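PDB 4DUN: putative phenazine biosynthesis PhzC/PhzF protein from Clostridium difficile, which probably acts as an isomerase of the PhzF family, which shares the diaminopimelate epimerase fold, although its own substrate is not established. Local coordinates for residues Arg145-Leu150 against Thr171-Ile176; Ile158-Asn163 against Arg190-Glu195; Phe116-Pro121 against Leu210-Ser215; Ser183-Val188 against Val224-Ser229. All coordinates share one frame; numbering follows the deposited sequence. Where two conformers were deposited one is given.

Contact 1 of 4, residues Arg145-Leu150 against Thr171-Ile176; sequences RDLILL and TDWLGI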
# COMPACT_ATOMS: atom_id res chain seq x y z
N ARG A 145 18.79 -10.64 -18.12
CA ARG A 145 17.68 -9.66 -18.12
C ARG A 145 18.03 -8.58 -17.06
O ARG A 145 17.88 -7.38 -17.29
CB ARG A 145 16.36 -10.37 -17.79
CG ARG A 145 15.16 -9.42 -17.70
CD ARG A 145 14.00 -10.03 -16.95
NE ARG A 145 14.30 -10.23 -15.53
CZ ARG A 145 13.51 -10.89 -14.69
NH1 ARG A 145 13.86 -11.04 -13.42
NH2 ARG A 145 12.35 -11.39 -15.11
N ASP A 146 18.59 -9.06 -15.94
CA ASP A 146 19.04 -8.26 -14.81
C ASP A 146 20.57 -8.20 -14.74
O ASP A 146 21.26 -9.06 -15.30
CB ASP A 146 18.51 -8.88 -13.50
CG ASP A 146 17.01 -9.10 -13.48
OD1 ASP A 146 16.26 -8.12 -13.66
OD2 ASP A 146 16.59 -10.27 -13.32
N LEU A 147 21.08 -7.20 -14.02
CA LEU A 147 22.52 -7.07 -13.76
C LEU A 147 22.82 -7.82 -12.48
O LEU A 147 22.09 -7.67 -11.49
CB LEU A 147 22.94 -5.59 -13.65
CG LEU A 147 24.41 -5.31 -13.37
CD1 LEU A 147 25.30 -5.74 -14.55
CD2 LEU A 147 24.63 -3.81 -13.10
N ILE A 148 23.84 -8.68 -12.50
CA ILE A 148 24.17 -9.49 -11.33
C ILE A 148 25.53 -9.06 -10.79
O ILE A 148 26.53 -9.14 -11.51
CB ILE A 148 24.13 -11.00 -11.68
CG1 ILE A 148 22.73 -11.38 -12.24
CG2 ILE A 148 24.50 -11.86 -10.44
CD1 ILE A 148 22.71 -12.58 -13.10
N LEU A 149 25.54 -8.63 -9.52
CA LEU A 149 26.76 -8.18 -8.84
C LEU A 149 27.14 -9.16 -7.77
O LEU A 149 26.41 -9.34 -6.79
CB LEU A 149 26.58 -6.77 -8.24
CG LEU A 149 26.03 -5.66 -9.18
CD1 LEU A 149 25.78 -4.35 -8.43
CD2 LEU A 149 26.94 -5.44 -10.39
N LEU A 150 28.27 -9.84 -7.98
CA LEU A 150 28.77 -10.79 -6.99
C LEU A 150 29.52 -10.03 -5.92
O LEU A 150 30.55 -9.41 -6.20
CB LEU A 150 29.64 -11.89 -7.65
CG LEU A 150 30.34 -12.84 -6.66
CD1 LEU A 150 29.34 -13.81 -6.01
CD2 LEU A 150 31.48 -13.58 -7.31
N THR A 171 20.27 1.54 -17.61
CA THR A 171 19.15 1.25 -18.52
C THR A 171 19.27 -0.07 -19.30
O THR A 171 18.26 -0.52 -19.86
CB THR A 171 18.97 2.41 -19.52
OG1 THR A 171 20.22 2.68 -20.17
CG2 THR A 171 18.43 3.68 -18.86
N ASP A 172 20.45 -0.70 -19.33
CA ASP A 172 20.65 -1.97 -20.04
C ASP A 172 19.99 -3.17 -19.34
O ASP A 172 19.85 -4.22 -19.98
CB ASP A 172 22.16 -2.26 -20.21
CG ASP A 172 22.72 -2.01 -21.59
OD1 ASP A 172 22.03 -1.37 -22.42
OD2 ASP A 172 23.87 -2.45 -21.84
N TRP A 173 19.57 -3.03 -18.06
CA TRP A 173 19.00 -4.13 -17.27
C TRP A 173 17.66 -3.76 -16.61
O TRP A 173 17.41 -2.58 -16.36
CB TRP A 173 20.02 -4.58 -16.21
CG TRP A 173 21.30 -5.07 -16.83
CD1 TRP A 173 21.52 -6.29 -17.41
CD2 TRP A 173 22.47 -4.28 -17.10
NE1 TRP A 173 22.78 -6.34 -17.95
CE2 TRP A 173 23.38 -5.11 -17.80
CE3 TRP A 173 22.87 -2.97 -16.78
CZ2 TRP A 173 24.64 -4.66 -18.21
CZ3 TRP A 173 24.12 -2.53 -17.17
CH2 TRP A 173 25.00 -3.37 -17.87
N LEU A 174 16.80 -4.77 -16.36
CA LEU A 174 15.49 -4.56 -15.72
C LEU A 174 15.67 -4.29 -14.23
O LEU A 174 15.18 -3.28 -13.71
CB LEU A 174 14.55 -5.77 -15.95
CG LEU A 174 13.18 -5.72 -15.21
CD1 LEU A 174 12.29 -4.60 -15.73
CD2 LEU A 174 12.43 -7.04 -15.33
N GLY A 175 16.33 -5.20 -13.55
CA GLY A 175 16.61 -5.12 -12.12
C GLY A 175 18.08 -5.27 -11.83
O GLY A 175 18.87 -5.68 -12.69
N ILE A 176 18.46 -4.93 -10.60
CA ILE A 176 19.84 -5.02 -10.13
C ILE A 176 19.86 -6.05 -9.01
O ILE A 176 19.20 -5.87 -7.98
CB ILE A 176 20.40 -3.64 -9.65
CG1 ILE A 176 20.16 -2.49 -10.69
CG2 ILE A 176 21.87 -3.75 -9.21
CD1 ILE A 176 20.78 -2.67 -12.13

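Contact 2 of 4, residues Ile158-Asn163 against Arg190-Glu195; sequences INYKPN and RYFCPE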
# COMPACT_ATOMS: atom_id res chain seq x y z
N ILE A 158 23.88 -7.74 2.99
CA ILE A 158 23.08 -7.10 4.05
C ILE A 158 23.38 -5.58 4.12
O ILE A 158 22.45 -4.79 4.25
CB ILE A 158 23.33 -7.80 5.43
CG1 ILE A 158 22.88 -9.29 5.40
CG2 ILE A 158 22.66 -7.04 6.60
CD1 ILE A 158 23.45 -10.14 6.54
N ASN A 159 24.67 -5.19 4.05
CA ASN A 159 25.10 -3.78 4.18
C ASN A 159 24.68 -2.86 3.06
O ASN A 159 24.59 -1.64 3.27
CB ASN A 159 26.63 -3.71 4.29
CG ASN A 159 27.17 -4.24 5.60
OD1 ASN A 159 26.42 -4.54 6.53
ND2 ASN A 159 28.49 -4.36 5.69
N TYR A 160 24.46 -3.41 1.86
CA TYR A 160 24.14 -2.60 0.70
C TYR A 160 22.89 -1.75 0.90
O TYR A 160 21.89 -2.24 1.42
CB TYR A 160 23.99 -3.51 -0.52
CG TYR A 160 23.89 -2.78 -1.84
CD1 TYR A 160 22.65 -2.46 -2.39
CD2 TYR A 160 25.03 -2.51 -2.59
CE1 TYR A 160 22.56 -1.79 -3.61
CE2 TYR A 160 24.95 -1.89 -3.83
CZ TYR A 160 23.71 -1.54 -4.34
OH TYR A 160 23.62 -0.95 -5.58
N LYS A 161 22.97 -0.47 0.52
CA LYS A 161 21.88 0.49 0.60
C LYS A 161 21.72 1.07 -0.78
O LYS A 161 22.64 1.73 -1.29
CB LYS A 161 22.13 1.58 1.67
CG LYS A 161 22.42 1.04 3.08
CD LYS A 161 21.20 0.42 3.76
CE LYS A 161 21.54 -0.23 5.08
NZ LYS A 161 22.14 -1.58 4.90
N PRO A 162 20.60 0.74 -1.45
CA PRO A 162 20.43 1.20 -2.84
C PRO A 162 20.23 2.70 -2.98
O PRO A 162 19.58 3.34 -2.15
CB PRO A 162 19.19 0.43 -3.32
CG PRO A 162 18.41 0.17 -2.06
CD PRO A 162 19.44 -0.07 -1.00
N ASN A 163 20.81 3.25 -4.05
CA ASN A 163 20.65 4.63 -4.49
C ASN A 163 19.86 4.50 -5.78
O ASN A 163 20.45 4.24 -6.83
CB ASN A 163 22.01 5.31 -4.67
CG ASN A 163 21.93 6.77 -5.06
OD1 ASN A 163 21.10 7.20 -5.87
ND2 ASN A 163 22.85 7.56 -4.54
N ARG A 190 19.63 -10.03 -3.04
CA ARG A 190 18.69 -8.93 -2.89
C ARG A 190 18.44 -8.41 -4.30
O ARG A 190 19.36 -8.40 -5.12
CB ARG A 190 19.17 -7.84 -1.93
CG ARG A 190 19.16 -8.30 -0.46
CD ARG A 190 19.87 -7.31 0.41
NE ARG A 190 19.10 -6.08 0.56
CZ ARG A 190 19.59 -4.93 1.01
NH1 ARG A 190 20.87 -4.84 1.37
NH2 ARG A 190 18.81 -3.87 1.11
N TYR A 191 17.20 -8.04 -4.59
CA TYR A 191 16.80 -7.61 -5.92
C TYR A 191 16.20 -6.20 -5.83
O TYR A 191 15.25 -5.99 -5.09
CB TYR A 191 15.79 -8.62 -6.51
CG TYR A 191 15.41 -8.37 -7.95
CD1 TYR A 191 14.43 -7.43 -8.29
CD2 TYR A 191 15.91 -9.17 -8.97
CE1 TYR A 191 14.05 -7.22 -9.62
CE2 TYR A 191 15.54 -8.97 -10.30
CZ TYR A 191 14.61 -8.00 -10.62
OH TYR A 191 14.24 -7.80 -11.93
N PHE A 192 16.75 -5.27 -6.61
CA PHE A 192 16.31 -3.87 -6.61
C PHE A 192 15.63 -3.49 -7.92
O PHE A 192 16.15 -3.79 -9.01
CB PHE A 192 17.51 -2.93 -6.32
CG PHE A 192 18.19 -3.30 -5.01
CD1 PHE A 192 17.62 -2.96 -3.79
CD2 PHE A 192 19.38 -4.02 -5.01
CE1 PHE A 192 18.22 -3.34 -2.58
CE2 PHE A 192 19.98 -4.41 -3.80
CZ PHE A 192 19.40 -4.06 -2.60
N CYS A 193 14.47 -2.81 -7.79
CA CYS A 193 13.63 -2.33 -8.89
C CYS A 193 13.76 -0.81 -8.95
O CYS A 193 13.03 -0.09 -8.25
CB CYS A 193 12.18 -2.77 -8.68
SG CYS A 193 11.99 -4.51 -8.24
N PRO A 194 14.73 -0.30 -9.76
CA PRO A 194 15.02 1.14 -9.75
C PRO A 194 13.85 2.04 -10.18
O PRO A 194 13.66 3.10 -9.57
CB PRO A 194 16.21 1.27 -10.71
CG PRO A 194 16.87 -0.10 -10.64
CD PRO A 194 15.70 -1.02 -10.61
N GLU A 195 13.05 1.61 -11.17
CA GLU A 195 11.93 2.44 -11.64
C GLU A 195 10.76 2.39 -10.65
O GLU A 195 9.97 3.34 -10.62
CB GLU A 195 11.49 2.04 -13.05
CG GLU A 195 12.46 2.51 -14.13
CD GLU A 195 12.59 4.01 -14.33
OE1 GLU A 195 11.59 4.75 -14.12
OE2 GLU A 195 13.69 4.46 -14.73

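Contact 3 of 4, residues Phe116-Pro121 against Leu210-Ser215; sequences FPEIMP and LIPYWS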
# COMPACT_ATOMS: atom_id res chain seq x y z
N PHE A 116 11.08 -23.17 -14.35
CA PHE A 116 11.52 -22.02 -15.15
C PHE A 116 12.70 -22.39 -16.06
O PHE A 116 13.41 -23.34 -15.74
CB PHE A 116 11.95 -20.88 -14.19
CG PHE A 116 10.90 -20.08 -13.44
CD1 PHE A 116 9.54 -20.32 -13.61
CD2 PHE A 116 11.28 -19.05 -12.57
CE1 PHE A 116 8.59 -19.57 -12.92
CE2 PHE A 116 10.32 -18.30 -11.89
CZ PHE A 116 8.98 -18.56 -12.07
N PRO A 117 12.97 -21.66 -17.18
CA PRO A 117 14.15 -21.99 -18.00
C PRO A 117 15.44 -21.65 -17.25
O PRO A 117 15.47 -20.68 -16.48
CB PRO A 117 13.96 -21.10 -19.24
CG PRO A 117 13.23 -19.91 -18.72
CD PRO A 117 12.25 -20.49 -17.74
N GLU A 118 16.47 -22.49 -17.40
CA GLU A 118 17.79 -22.27 -16.82
C GLU A 118 18.48 -21.23 -17.69
O GLU A 118 18.48 -21.38 -18.91
CB GLU A 118 18.57 -23.59 -16.76
CG GLU A 118 19.97 -23.41 -16.20
CD GLU A 118 20.58 -24.69 -15.69
OE1 GLU A 118 20.75 -25.62 -16.51
OE2 GLU A 118 20.87 -24.78 -14.47
N ILE A 119 18.99 -20.16 -17.10
CA ILE A 119 19.63 -19.09 -17.89
C ILE A 119 20.99 -18.74 -17.28
O ILE A 119 21.07 -17.81 -16.48
CB ILE A 119 18.71 -17.83 -18.04
CG1 ILE A 119 17.28 -18.17 -18.54
CG2 ILE A 119 19.36 -16.76 -18.95
CD1 ILE A 119 16.23 -17.05 -18.29
N MET A 120 22.06 -19.46 -17.68
CA MET A 120 23.40 -19.14 -17.16
C MET A 120 23.79 -17.73 -17.64
O MET A 120 23.79 -17.49 -18.86
CB MET A 120 24.44 -20.20 -17.62
CG MET A 120 25.86 -19.92 -17.11
SD MET A 120 25.97 -20.03 -15.28
CE MET A 120 27.62 -19.58 -15.05
N PRO A 121 24.05 -16.77 -16.71
CA PRO A 121 24.40 -15.42 -17.15
C PRO A 121 25.82 -15.37 -17.67
O PRO A 121 26.59 -16.30 -17.41
CB PRO A 121 24.24 -14.58 -15.88
CG PRO A 121 24.59 -15.53 -14.76
CD PRO A 121 24.06 -16.87 -15.22
N LEU A 210 20.59 -17.25 -10.97
CA LEU A 210 21.33 -17.53 -9.75
C LEU A 210 21.56 -19.01 -9.54
O LEU A 210 22.65 -19.39 -9.11
CB LEU A 210 20.66 -16.90 -8.51
CG LEU A 210 20.63 -15.36 -8.47
CD1 LEU A 210 19.75 -14.87 -7.32
CD2 LEU A 210 22.07 -14.75 -8.38
N ILE A 211 20.56 -19.85 -9.90
CA ILE A 211 20.67 -21.31 -9.72
C ILE A 211 21.81 -21.87 -10.60
O ILE A 211 22.71 -22.48 -10.00
CB ILE A 211 19.34 -22.05 -9.93
CG1 ILE A 211 18.32 -21.67 -8.79
CG2 ILE A 211 19.56 -23.57 -10.02
CD1 ILE A 211 16.87 -22.15 -9.06
N PRO A 212 21.85 -21.71 -11.96
CA PRO A 212 22.99 -22.28 -12.72
C PRO A 212 24.32 -21.69 -12.26
O PRO A 212 25.31 -22.41 -12.19
CB PRO A 212 22.69 -21.92 -14.18
CG PRO A 212 21.70 -20.78 -14.10
CD PRO A 212 20.88 -21.07 -12.87
N TYR A 213 24.34 -20.40 -11.94
CA TYR A 213 25.58 -19.79 -11.49
C TYR A 213 26.14 -20.36 -10.18
O TYR A 213 27.30 -20.74 -10.12
CB TYR A 213 25.46 -18.28 -11.35
CG TYR A 213 26.70 -17.69 -10.74
CD1 TYR A 213 27.82 -17.45 -11.50
CD2 TYR A 213 26.77 -17.45 -9.38
CE1 TYR A 213 28.98 -16.94 -10.93
CE2 TYR A 213 27.91 -16.95 -8.80
CZ TYR A 213 29.02 -16.70 -9.58
OH TYR A 213 30.16 -16.20 -8.98
N TRP A 214 25.30 -20.50 -9.16
CA TRP A 214 25.76 -21.06 -7.89
C TRP A 214 25.89 -22.58 -7.95
O TRP A 214 26.76 -23.13 -7.27
CB TRP A 214 24.86 -20.60 -6.73
CG TRP A 214 25.08 -19.16 -6.37
CD1 TRP A 214 24.24 -18.11 -6.60
CD2 TRP A 214 26.26 -18.61 -5.75
NE1 TRP A 214 24.79 -16.95 -6.10
CE2 TRP A 214 26.04 -17.22 -5.61
CE3 TRP A 214 27.47 -19.15 -5.30
CZ2 TRP A 214 26.99 -16.37 -5.04
CZ3 TRP A 214 28.42 -18.30 -4.75
CH2 TRP A 214 28.16 -16.93 -4.59
N SER A 215 25.08 -23.25 -8.81
CA SER A 215 25.22 -24.69 -9.01
C SER A 215 26.65 -25.04 -9.47
O SER A 215 27.22 -26.00 -8.95
CB SER A 215 24.22 -25.21 -10.03
OG SER A 215 24.44 -26.59 -10.28

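Contact 4 of 4, residues Ser183-Val188 against Val224-Ser229; sequences SNTDFV and VAAQLS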
# COMPACT_ATOMS: atom_id res chain seq x y z
N SER A 183 25.38 -17.71 4.83
CA SER A 183 25.86 -18.17 6.14
C SER A 183 25.07 -19.42 6.57
O SER A 183 25.66 -20.38 7.05
CB SER A 183 25.69 -17.07 7.18
OG SER A 183 24.32 -16.72 7.32
N ASN A 184 23.73 -19.36 6.43
CA ASN A 184 22.77 -20.39 6.81
C ASN A 184 22.17 -21.08 5.57
O ASN A 184 21.49 -22.09 5.68
CB ASN A 184 21.65 -19.73 7.65
CG ASN A 184 20.70 -20.69 8.31
OD1 ASN A 184 21.05 -21.40 9.27
ND2 ASN A 184 19.47 -20.74 7.81
N THR A 185 22.43 -20.53 4.39
CA THR A 185 21.92 -21.04 3.11
C THR A 185 23.06 -21.19 2.11
O THR A 185 24.17 -20.72 2.39
CB THR A 185 20.84 -20.07 2.56
OG1 THR A 185 21.42 -18.78 2.33
CG2 THR A 185 19.61 -19.95 3.48
N ASP A 186 22.81 -21.82 0.95
CA ASP A 186 23.85 -21.97 -0.06
C ASP A 186 24.26 -20.63 -0.63
O ASP A 186 25.46 -20.38 -0.79
CB ASP A 186 23.40 -22.92 -1.19
CG ASP A 186 23.26 -24.32 -0.67
OD1 ASP A 186 24.30 -24.98 -0.46
OD2 ASP A 186 22.12 -24.74 -0.40
N PHE A 187 23.27 -19.77 -0.95
CA PHE A 187 23.53 -18.45 -1.48
C PHE A 187 22.44 -17.51 -1.08
O PHE A 187 21.36 -17.94 -0.65
CB PHE A 187 23.74 -18.46 -3.01
CG PHE A 187 22.58 -18.89 -3.86
CD1 PHE A 187 22.43 -20.22 -4.24
CD2 PHE A 187 21.67 -17.96 -4.35
CE1 PHE A 187 21.40 -20.61 -5.10
CE2 PHE A 187 20.64 -18.34 -5.22
CZ PHE A 187 20.51 -19.67 -5.58
N VAL A 188 22.72 -16.20 -1.22
CA VAL A 188 21.79 -15.15 -0.86
C VAL A 188 21.75 -14.13 -1.95
O VAL A 188 22.70 -14.02 -2.73
CB VAL A 188 22.13 -14.47 0.51
CG1 VAL A 188 22.03 -15.46 1.68
CG2 VAL A 188 23.51 -13.78 0.49
N VAL A 224 19.50 -24.27 -1.25
CA VAL A 224 18.54 -23.40 -0.59
C VAL A 224 19.12 -21.98 -0.71
O VAL A 224 20.32 -21.78 -0.54
CB VAL A 224 18.15 -23.80 0.86
CG1 VAL A 224 19.30 -23.59 1.85
CG2 VAL A 224 16.88 -23.06 1.31
N ALA A 225 18.26 -21.03 -1.06
CA ALA A 225 18.63 -19.63 -1.23
C ALA A 225 17.78 -18.76 -0.32
O ALA A 225 16.63 -19.10 -0.03
CB ALA A 225 18.44 -19.20 -2.68
N ALA A 226 18.33 -17.64 0.09
CA ALA A 226 17.58 -16.66 0.86
C ALA A 226 17.60 -15.36 0.11
O ALA A 226 18.59 -15.04 -0.57
CB ALA A 226 18.17 -16.48 2.27
N GLN A 227 16.51 -14.63 0.16
CA GLN A 227 16.43 -13.28 -0.39
C GLN A 227 16.40 -12.39 0.83
O GLN A 227 15.46 -12.49 1.63
CB GLN A 227 15.23 -13.08 -1.34
CG GLN A 227 15.37 -11.73 -2.06
CD GLN A 227 14.74 -11.70 -3.42
OE1 GLN A 227 14.73 -12.70 -4.16
NE2 GLN A 227 14.21 -10.54 -3.79
N LEU A 228 17.48 -11.62 1.05
CA LEU A 228 17.69 -10.86 2.27
C LEU A 228 17.07 -9.46 2.24
O LEU A 228 17.71 -8.46 2.59
CB LEU A 228 19.20 -10.83 2.61
CG LEU A 228 19.85 -12.20 2.85
CD1 LEU A 228 21.33 -12.03 3.18
CD2 LEU A 228 19.13 -13.01 3.97
N SER A 229 15.78 -9.40 1.87
CA SER A 229 14.98 -8.18 1.93
C SER A 229 14.55 -8.00 3.39
O SER A 229 14.73 -8.94 4.19
CB SER A 229 13.76 -8.32 1.02
OG SER A 229 13.03 -9.48 1.41

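Contact 1 of 4, residues Arg145-Leu150 against Thr171-Ile176
Arg145 leads with both its carbonyl and its side chain. Arg145 O takes the N-H of Leu174, 3.0 Å from Leu174 N, nearly straight (169°) and in the carbonyl plane. The side chain leaves with CG anti to the backbone N and bends at chi3 (68°), so that it runs alongside Leu174, whose CD2 covers one face of the guanidinium. Turned this way, it grips the next residue side-on in a salt bridge: Arg145 NE and NH1 both reach Asp146 OD2, and Arg145 NH1, 2.8 Å from it, meets the syn lone pair. Arg145 NH1 also bonds Ser205 OG. Asp146 OD1 accepts from Tyr191 OH and, weakly, from Gly175 N, so the buried carboxylate is held at both oxygens. The side chain of Leu174 is about 4 Å from a bound Bis-Tris molecule, probably from the crystallisation liquor, and about 11 Å from that of Glu47, the predicted active-site residue, which puts this polar end near a likely pocket.

At Leu147 strand pairing begins. Strands 147-150 and 176-181 run parallel in the C-terminal lobe of the epimerase-like fold, and Leu147 N binds Gly175 O at 3.0 Å, nearly along the C=O axis. Leu147 CB sits over the five-membered ring of Trp173, 3.8 Å from its centroid, a CH-pi contact, while CD1 reaches over the indole. Asp172 CB lies against the opposite face, and Trp173 NE1 hydrogen-bonds Ser143 OG. Leu147 CB also packs beside Ile176 CD1 at 3.9 Å. Farther along, Leu149 crosses Ile176 obliquely, its CD1 4.0 Å from Ile176 CG2.

Contact 2 of 4, residues Ile158-Asn163 against Arg190-Glu195
Two hydrogen bonds grip NH1 of Arg190, both to main-chain carbonyls at the end of helix 154-159. One goes to Tyr160 O, 2.8 Å from Arg190 NH1 and bent to 151°, with the donor lying in the carbonyl plane on a lone pair; the other goes to Val157 O. Ile158 O is close too, but its angle is too poor for a bond. The arginine bends at chi3 (71°) to turn its guanidinium toward these oxygens, and Glu199 holds NE in a salt bridge. A positive charge at the carboxyl end of a helix would be favoured by the helix dipole. Lys161 NZ, curled back to make a weak bond with Asn159 O, brings a second positive charge 5.0 Å from Arg190 NH1.

The loop leaving helix 154-159 is laid across strand 187-193, within the barrel-like C-terminal half of the PhzF protein. Phe192, two residues on from Arg190, leaves the strand on the same side, toward the loop, and its CZ lies 3.6 Å above the Arg190 guanidinium plane, offset toward the rim. Pro162 crosses Phe192 at about a right angle: CB sits over the ring face, and Pro162 CG is 3.6 Å from Phe192 CE1. Tyr160 meets the phenyl obliquely, planes at 37°, with its CD1 3.6 Å from Phe192 CE2. The Tyr160 hydroxyl bonds Ile134 O, which pins the far end of the phenol.

Contact 3 of 4, residues Phe116-Pro121 against Leu210-Ser215
Glu118 and Met120 both start with CG anti to the backbone N (chi1 178° and -179°), then part ways. Glu118 stays extended beyond CG, whereas Met120 bends at chi2 (64°). The two side chains thereby reach successive residues of helix 207-218, the glutamate Pro212 and the methionine the backbone between Pro212 and Tyr213.

Glu118 slides past Pro212 in the opposite direction. Its CG lies 3.7 Å from Pro212 CB, and its carboxylate reaches farther, with Glu118 OE2 3.4 Å from the same CB. From the main chain, Met120 N comes within 3.8 Å of Pro212 CG, so the pyrrolidine ring has both side chain and backbone against it. The bend in Met120 places its SD 3.7 Å from Tyr213 N and 3.9 Å from Pro212 CB. Beyond the sulfur, the methyl CE of Met120 comes in at the edge of the phenol, 4.1 Å from Tyr213 CD1. Pro121 adds a looser touch, its CD 4.4 Å from Tyr213 CB.

In the epimerase-like fold a helix runs through the middle of each lobe, and 207-218 is the one here; residues 116-121 cross its flank as the chain leaves strand 111-117. The helix is kinked at Pro212, whose N has no bond to the turn before. Polar ties lie alongside: Ile119 O accepts from Asn209 ND2, and the Ile119 backbone bonds that of Cys208.

Between the two segments themselves no hydrogen bond forms, so the fit rests on the shapes of the proline ring and the thioether, and the Glu118 carboxylate lies against aliphatic carbons of Pro212.

Contact 4 of 4, residues Ser183-Val188 against Val224-Ser229
Phe187 lies flat against Ala225. Its CG occupies the crowded position between backbone N and carbonyl carbon (chi1 63°), which folds the ring back along the sheet face it shares with Ala225. The Ala225 methyl sits over one face of the Phe187 ring, its CB 3.7 Å from the centroid and shifted toward the rim, with Phe187 CE2 only 3.5 Å from Ala225 CB. The ring also stacks on Trp214 of helix 207-218.

Val188 and Ala226 point to the other face of the pair. There Val188 CG1 is 4.0 Å from Ala226 CB, and Leu228 crosses Val188 obliquely, bringing Leu228 CD1 to 3.7 Å from Val188 CB. Leu228 is the centre of an inverse gamma turn where its strand ends. Thr185, crossing Val224 at about a right angle, lays CG2 3.9 Å from Ala226 CB.

The polar grip comes just before strand 187-193 begins, at Asp186. Its CG turns to the side of its own backbone N, and Asp186 OD2 then takes the N-H of Val224, 2.8 Å from Val224 N, through its anti lone pair, almost straight at 168°. Asp186 N returns a bond to Val224 O at 2.9 Å, so one residue both accepts from and donates to the other. The other carboxylate oxygen, Asp186 OD1, forms a salt bridge with Lys220. One step on, Ala226 N binds Phe187 O at 3.1 Å.

Phe187 pairs with Ala225 and Val188 with Ala226 in parallel, joining strand 187-193 to strand 222-227; the side of this sheet bearing Phe187 and Ala225 packs on the central helix, as in the barrel-like lobes of the diaminopimelate epimerase fold.

Contacts 1 and 4 are both parallel strand pairings, whereas contact 2 lays a loop across a strand and contact 3 sets a loop against the flank of a helix. Contacts 1 and 2 are the more buried, and contacts 3 and 4 only partly so. Strand 187-193 serves both contact 2 and contact 4, and Ile158 meets Leu228 between them; contact 2 joins contact 1 where Ile176 O probably accepts from Phe192 N. Helix 207-218, in contact 3, packs on contacts 1 and 4: Tyr213 and Trp214 on Leu150, Leu210 on Phe187. Chemistry follows place: buried charges in contacts 1 and 2, a partly exposed Asp186 at contact 4, mostly apolar touching with some exposed residues at contact 3.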